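Local coordinates for holo-[acyl-carrier-protein] synthase (Thermotoga maritima, PDB 5XUM), which belongs to the 4'-phosphopantetheinyl transferase superfamily, as a holo-[acyl-carrier-protein] synthase of the AcpS type, at residues Val78-His92 / Gly156-Gly168. Sequence-based numbering, arbitrary orientation.
Sequences VLCVHKDFGFFNYAH and GCRLVRYGNILIG
Asn164 reaches strand 90-97 with both ends of its amide: OD1 takes the N-H of Ala91 on a lone pair, in the carbonyl plane, at 2.9 Å, while ND2 donates a hydrogen bond to Ala91 O from well above that carbonyl's plane. With CG wedged between backbone N and carbonyl carbon (chi1 77°), the amide slants past the CD1 rim of the Tyr90 ring, above its plane, the two planes 34° apart, and Asn164 CG is 3.5 Å from Tyr90 CD1. The backbone of the type II' turn 162-165 covers this same face, Asn164 N standing over the ring centre; that N-H bonds to Asn89 O. Arg161, bent at chi3, curls forward so that NH1 donates to Gly163 O at 2.8 Å, which ties the turn to its own strand.

Ile165 packs CD1 3.7 Å from Ala91 CB, at the edge of the Phe88 ring and alongside Leu79 CD2, close to the backbone of Asn89 to Ala91; its CG2 rests on Val81 CG2. Beyond it, 166-167 runs parallel to 76-81, with Leu166 N bonded to Leu79 O at 3.0 Å and Val81 N to Leu166 O. Tyr162 OH and Phe87 O share a water, and the hydroxyl also bonds to Leu143 O.

Three sheets thus meet here, those of 158-162, 90-97 and 76-81: Asn164 satisfies backbone groups of 90-97, while Ile165 packs between that strand and 76-81.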
loop_
_atom_site.group_PDB
_atom_site.type_symbol
_atom_site.label_atom_id
_atom_site.label_comp_id
_atom_site.label_asym_id
_atom_site.label_seq_id
_atom_site.Cartn_x
_atom_site.Cartn_y
_atom_site.Cartn_z
ATOM N N VAL A 78 14.935 3.156 -6.373
ATOM C CA VAL A 78 14.154 2.823 -7.570
ATOM C C VAL A 78 14.446 1.385 -7.997
ATOM O O VAL A 78 15.607 0.970 -8.059
ATOM C CB VAL A 78 14.438 3.795 -8.745
ATOM C CG1 VAL A 78 13.530 3.495 -9.931
ATOM C CG2 VAL A 78 14.258 5.244 -8.311
ATOM N N LEU A 79 13.386 0.631 -8.289
ATOM C CA LEU A 79 13.514 -0.765 -8.701
ATOM C C LEU A 79 14.081 -0.895 -10.115
ATOM O O LEU A 79 13.620 -0.228 -11.045
ATOM C CB LEU A 79 12.161 -1.489 -8.610
ATOM C CG LEU A 79 12.143 -2.969 -9.020
ATOM C CD1 LEU A 79 12.655 -3.838 -7.886
ATOM C CD2 LEU A 79 10.757 -3.428 -9.449
ATOM N N CYS A 80 15.088 -1.755 -10.251
ATOM C CA CYS A 80 15.633 -2.140 -11.546
ATOM C C CYS A 80 15.625 -3.661 -11.653
ATOM O O CYS A 80 16.258 -4.355 -10.852
ATOM C CB CYS A 80 17.052 -1.592 -11.739
ATOM S SG CYS A 80 17.819 -2.046 -13.318
ATOM N N VAL A 81 14.890 -4.174 -12.636
ATOM C CA VAL A 81 14.779 -5.616 -12.843
ATOM C C VAL A 81 15.693 -6.089 -13.978
ATOM O O VAL A 81 15.872 -5.391 -14.978
ATOM C CB VAL A 81 13.310 -6.062 -13.082
ATOM C CG1 VAL A 81 12.454 -5.772 -11.855
ATOM C CG2 VAL A 81 12.716 -5.392 -14.317
ATOM N N HIS A 82 16.284 -7.267 -13.797
ATOM C CA HIS A 82 17.130 -7.889 -14.819
ATOM C C HIS A 82 16.520 -9.181 -15.280
ATOM O O HIS A 82 17.139 -9.953 -16.014
ATOM C CB HIS A 82 18.539 -8.116 -14.285
ATOM C CG HIS A 82 19.284 -6.841 -13.975
ATOM N ND1 HIS A 82 19.983 -6.168 -14.904
ATOM C CD2 HIS A 82 19.413 -6.123 -12.788
ATOM C CE1 HIS A 82 20.537 -5.075 -14.345
ATOM N NE2 HIS A 82 20.187 -5.049 -13.049
ATOM N N LYS A 83 15.282 -9.412 -14.852
ATOM C CA LYS A 83 14.535 -10.621 -15.168
ATOM C C LYS A 83 13.043 -10.281 -15.156
ATOM O O LYS A 83 12.649 -9.238 -14.632
ATOM C CB LYS A 83 14.851 -11.704 -14.128
ATOM C CG LYS A 83 14.646 -13.132 -14.608
ATOM C CD LYS A 83 15.168 -14.153 -13.610
ATOM C CE LYS A 83 16.645 -14.457 -13.819
ATOM N NZ LYS A 83 17.103 -15.581 -12.955
ATOM N N ASP A 84 12.223 -11.144 -15.751
ATOM C CA ASP A 84 10.772 -11.006 -15.666
ATOM C C ASP A 84 10.248 -11.662 -14.391
ATOM O O ASP A 84 10.419 -12.867 -14.186
ATOM C CB ASP A 84 10.088 -11.604 -16.901
ATOM C CG ASP A 84 10.160 -10.689 -18.115
ATOM O OD1 ASP A 84 10.307 -9.460 -17.938
ATOM O OD2 ASP A 84 10.053 -11.198 -19.251
ATOM N N PHE A 85 9.626 -10.856 -13.534
ATOM C CA PHE A 85 9.064 -11.337 -12.272
ATOM C C PHE A 85 7.534 -11.326 -12.277
ATOM O O PHE A 85 6.901 -11.984 -11.453
ATOM C CB PHE A 85 9.588 -10.509 -11.091
ATOM C CG PHE A 85 11.081 -10.574 -10.913
ATOM C CD1 PHE A 85 11.679 -11.679 -10.317
ATOM C CD2 PHE A 85 11.890 -9.522 -11.332
ATOM C CE1 PHE A 85 13.054 -11.737 -10.148
ATOM C CE2 PHE A 85 13.267 -9.575 -11.166
ATOM C CZ PHE A 85 13.849 -10.686 -10.576
ATOM N N GLY A 86 6.952 -10.573 -13.208
ATOM C CA GLY A 86 5.497 -10.446 -13.329
ATOM C C GLY A 86 5.116 -9.338 -14.289
ATOM O O GLY A 86 5.978 -8.785 -14.980
ATOM N N PHE A 87 3.828 -9.004 -14.340
ATOM C CA PHE A 87 3.358 -7.943 -15.236
ATOM C C PHE A 87 3.002 -6.633 -14.524
ATOM O O PHE A 87 2.380 -5.747 -15.118
ATOM C CB PHE A 87 2.217 -8.431 -16.149
ATOM C CG PHE A 87 0.937 -8.753 -15.427
ATOM C CD1 PHE A 87 -0.124 -7.850 -15.433
ATOM C CD2 PHE A 87 0.779 -9.965 -14.760
ATOM C CE1 PHE A 87 -1.310 -8.143 -14.775
ATOM C CE2 PHE A 87 -0.404 -10.264 -14.100
ATOM C CZ PHE A 87 -1.450 -9.353 -14.108
ATOM N N PHE A 88 3.399 -6.509 -13.258
ATOM C CA PHE A 88 3.279 -5.233 -12.558
ATOM C C PHE A 88 4.120 -4.201 -13.304
ATOM O O PHE A 88 5.210 -4.517 -13.786
ATOM C CB PHE A 88 3.720 -5.353 -11.086
ATOM C CG PHE A 88 5.141 -5.821 -10.904
ATOM C CD1 PHE A 88 5.434 -7.177 -10.795
ATOM C CD2 PHE A 88 6.188 -4.906 -10.835
ATOM C CE1 PHE A 88 6.742 -7.612 -10.634
ATOM C CE2 PHE A 88 7.500 -5.334 -10.679
ATOM C CZ PHE A 88 7.777 -6.689 -10.574
ATOM N N ASN A 89 3.610 -2.983 -13.439
ATOM C CA ASN A 89 4.388 -1.928 -14.087
ATOM C C ASN A 89 4.811 -0.816 -13.133
ATOM O O ASN A 89 5.550 0.093 -13.514
ATOM C CB ASN A 89 3.696 -1.384 -15.349
ATOM C CG ASN A 89 2.290 -0.869 -15.091
ATOM O OD1 ASN A 89 1.704 -1.093 -14.030
ATOM N ND2 ASN A 89 1.740 -0.171 -16.079
ATOM N N TYR A 90 4.355 -0.907 -11.887
ATOM C CA TYR A 90 4.762 0.037 -10.857
ATOM C C TYR A 90 5.256 -0.673 -9.607
ATOM O O TYR A 90 4.624 -1.611 -9.115
ATOM C CB TYR A 90 3.631 1.023 -10.528
ATOM C CG TYR A 90 3.558 2.174 -11.502
ATOM C CD1 TYR A 90 4.141 3.404 -11.200
ATOM C CD2 TYR A 90 2.928 2.028 -12.737
ATOM C CE1 TYR A 90 4.090 4.458 -12.094
ATOM C CE2 TYR A 90 2.870 3.076 -13.638
ATOM C CZ TYR A 90 3.453 4.285 -13.315
ATOM O OH TYR A 90 3.396 5.324 -14.212
ATOM N N ALA A 91 6.412 -0.233 -9.125
ATOM C CA ALA A 91 6.936 -0.672 -7.843
ATOM C C ALA A 91 7.121 0.562 -6.978
ATOM O O ALA A 91 7.974 1.406 -7.250
ATOM C CB ALA A 91 8.253 -1.411 -8.019
ATOM N N HIS A 92 6.284 0.675 -5.956
ATOM C CA HIS A 92 6.373 1.769 -5.010
ATOM C C HIS A 92 7.151 1.280 -3.828
ATOM O O HIS A 92 6.728 0.355 -3.124
ATOM C CB HIS A 92 4.977 2.240 -4.621
ATOM C CG HIS A 92 4.136 2.669 -5.801
ATOM N ND1 HIS A 92 4.296 3.860 -6.412
ATOM C CD2 HIS A 92 3.111 2.011 -6.483
ATOM C CE1 HIS A 92 3.416 3.964 -7.426
ATOM N NE2 HIS A 92 2.693 2.832 -7.469
ATOM N N GLY A 156 10.998 -2.767 -35.883
ATOM C CA GLY A 156 11.573 -1.431 -35.760
ATOM C C GLY A 156 10.948 -0.647 -34.621
ATOM O O GLY A 156 10.683 0.548 -34.755
ATOM N N CYS A 157 10.717 -1.327 -33.499
ATOM C CA CYS A 157 10.069 -0.729 -32.332
ATOM C C CYS A 157 10.969 -0.728 -31.097
ATOM O O CYS A 157 11.900 -1.531 -30.991
ATOM C CB CYS A 157 8.752 -1.443 -32.025
ATOM S SG CYS A 157 7.434 -1.122 -33.216
ATOM N N ARG A 158 10.672 0.174 -30.164
ATOM C CA ARG A 158 11.490 0.353 -28.970
ATOM C C ARG A 158 10.625 0.607 -27.734
ATOM O O ARG A 158 9.687 1.408 -27.777
ATOM C CB ARG A 158 12.475 1.509 -29.186
ATOM C CG ARG A 158 13.553 1.644 -28.120
ATOM C CD ARG A 158 14.574 2.713 -28.487
ATOM N NE ARG A 158 13.988 4.053 -28.568
ATOM C CZ ARG A 158 13.894 4.906 -27.550
ATOM N NH1 ARG A 158 14.344 4.572 -26.346
ATOM N NH2 ARG A 158 13.343 6.098 -27.736
ATOM N N LEU A 159 10.940 -0.087 -26.642
ATOM C CA LEU A 159 10.309 0.178 -25.348
ATOM C C LEU A 159 10.957 1.407 -24.714
ATOM O O LEU A 159 12.151 1.400 -24.414
ATOM C CB LEU A 159 10.416 -1.041 -24.423
ATOM C CG LEU A 159 9.990 -0.902 -22.953
ATOM C CD1 LEU A 159 8.518 -0.540 -22.807
ATOM C CD2 LEU A 159 10.298 -2.184 -22.198
ATOM N N VAL A 160 10.162 2.456 -24.522
ATOM C CA VAL A 160 10.657 3.720 -23.973
ATOM C C VAL A 160 10.572 3.719 -22.447
ATOM O O VAL A 160 11.571 3.952 -21.765
ATOM C CB VAL A 160 9.901 4.938 -24.557
ATOM C CG1 VAL A 160 10.469 6.240 -24.009
ATOM C CG2 VAL A 160 9.973 4.935 -26.081
ATOM N N ARG A 161 9.379 3.451 -21.919
ATOM C CA ARG A 161 9.160 3.411 -20.477
ATOM C C ARG A 161 8.159 2.322 -20.111
ATOM O O ARG A 161 7.138 2.156 -20.777
ATOM C CB ARG A 161 8.679 4.777 -19.968
ATOM C CG ARG A 161 8.658 4.917 -18.452
ATOM C CD ARG A 161 8.276 6.320 -17.993
ATOM N NE ARG A 161 7.018 6.795 -18.576
ATOM C CZ ARG A 161 5.803 6.514 -18.106
ATOM N NH1 ARG A 161 5.646 5.745 -17.035
ATOM N NH2 ARG A 161 4.733 7.003 -18.719
ATOM N N TYR A 162 8.470 1.579 -19.054
ATOM C CA TYR A 162 7.570 0.572 -18.507
ATOM C C TYR A 162 7.173 0.991 -17.090
ATOM O O TYR A 162 7.821 0.602 -16.117
ATOM C CB TYR A 162 8.265 -0.789 -18.495
ATOM C CG TYR A 162 7.341 -1.977 -18.357
ATOM C CD1 TYR A 162 6.867 -2.646 -19.485
ATOM C CD2 TYR A 162 6.958 -2.450 -17.100
ATOM C CE1 TYR A 162 6.028 -3.741 -19.367
ATOM C CE2 TYR A 162 6.119 -3.546 -16.974
ATOM C CZ TYR A 162 5.656 -4.186 -18.112
ATOM O OH TYR A 162 4.824 -5.272 -17.995
ATOM N N GLY A 163 6.116 1.795 -16.985
ATOM C CA GLY A 163 5.679 2.341 -15.697
ATOM C C GLY A 163 6.785 3.137 -15.024
ATOM O O GLY A 163 7.335 4.053 -15.627
ATOM N N ASN A 164 7.117 2.781 -13.782
ATOM C CA ASN A 164 8.263 3.387 -13.084
ATOM C C ASN A 164 9.408 2.390 -12.842
ATOM O O ASN A 164 10.321 2.650 -12.054
ATOM C CB ASN A 164 7.823 4.072 -11.777
ATOM C CG ASN A 164 7.556 3.085 -10.646
ATOM O OD1 ASN A 164 7.440 1.879 -10.865
ATOM N ND2 ASN A 164 7.460 3.601 -9.425
ATOM N N ILE A 165 9.342 1.252 -13.532
ATOM C CA ILE A 165 10.342 0.192 -13.430
ATOM C C ILE A 165 11.512 0.489 -14.362
ATOM O O ILE A 165 11.307 0.906 -15.503
ATOM C CB ILE A 165 9.757 -1.186 -13.838
ATOM C CG1 ILE A 165 8.350 -1.401 -13.263
ATOM C CG2 ILE A 165 10.691 -2.325 -13.441
ATOM C CD1 ILE A 165 8.279 -1.536 -11.755
ATOM N N LEU A 166 12.733 0.275 -13.876
ATOM C CA LEU A 166 13.919 0.325 -14.734
ATOM C C LEU A 166 14.254 -1.078 -15.228
ATOM O O LEU A 166 14.182 -2.045 -14.467
ATOM C CB LEU A 166 15.118 0.933 -13.998
ATOM C CG LEU A 166 15.007 2.360 -13.449
ATOM C CD1 LEU A 166 16.238 2.695 -12.619
ATOM C CD2 LEU A 166 14.810 3.390 -14.556
ATOM N N ILE A 167 14.618 -1.184 -16.502
ATOM C CA ILE A 167 14.878 -2.478 -17.139
ATOM C C ILE A 167 16.343 -2.604 -17.552
ATOM O O ILE A 167 16.851 -1.786 -18.322
ATOM C CB ILE A 167 13.956 -2.687 -18.362
ATOM C CG1 ILE A 167 12.492 -2.671 -17.924
ATOM C CG2 ILE A 167 14.275 -3.991 -19.081
ATOM C CD1 ILE A 167 11.575 -2.014 -18.927
ATOM N N GLY A 168 17.010 -3.629 -17.027
ATOM C CA GLY A 168 18.405 -3.909 -17.360
ATOM C C GLY A 168 19.372 -2.913 -16.749
ATOM O O GLY A 168 20.398 -2.584 -17.346
HETATM O O HOH W 1 2.050 -4.357 -17.338
#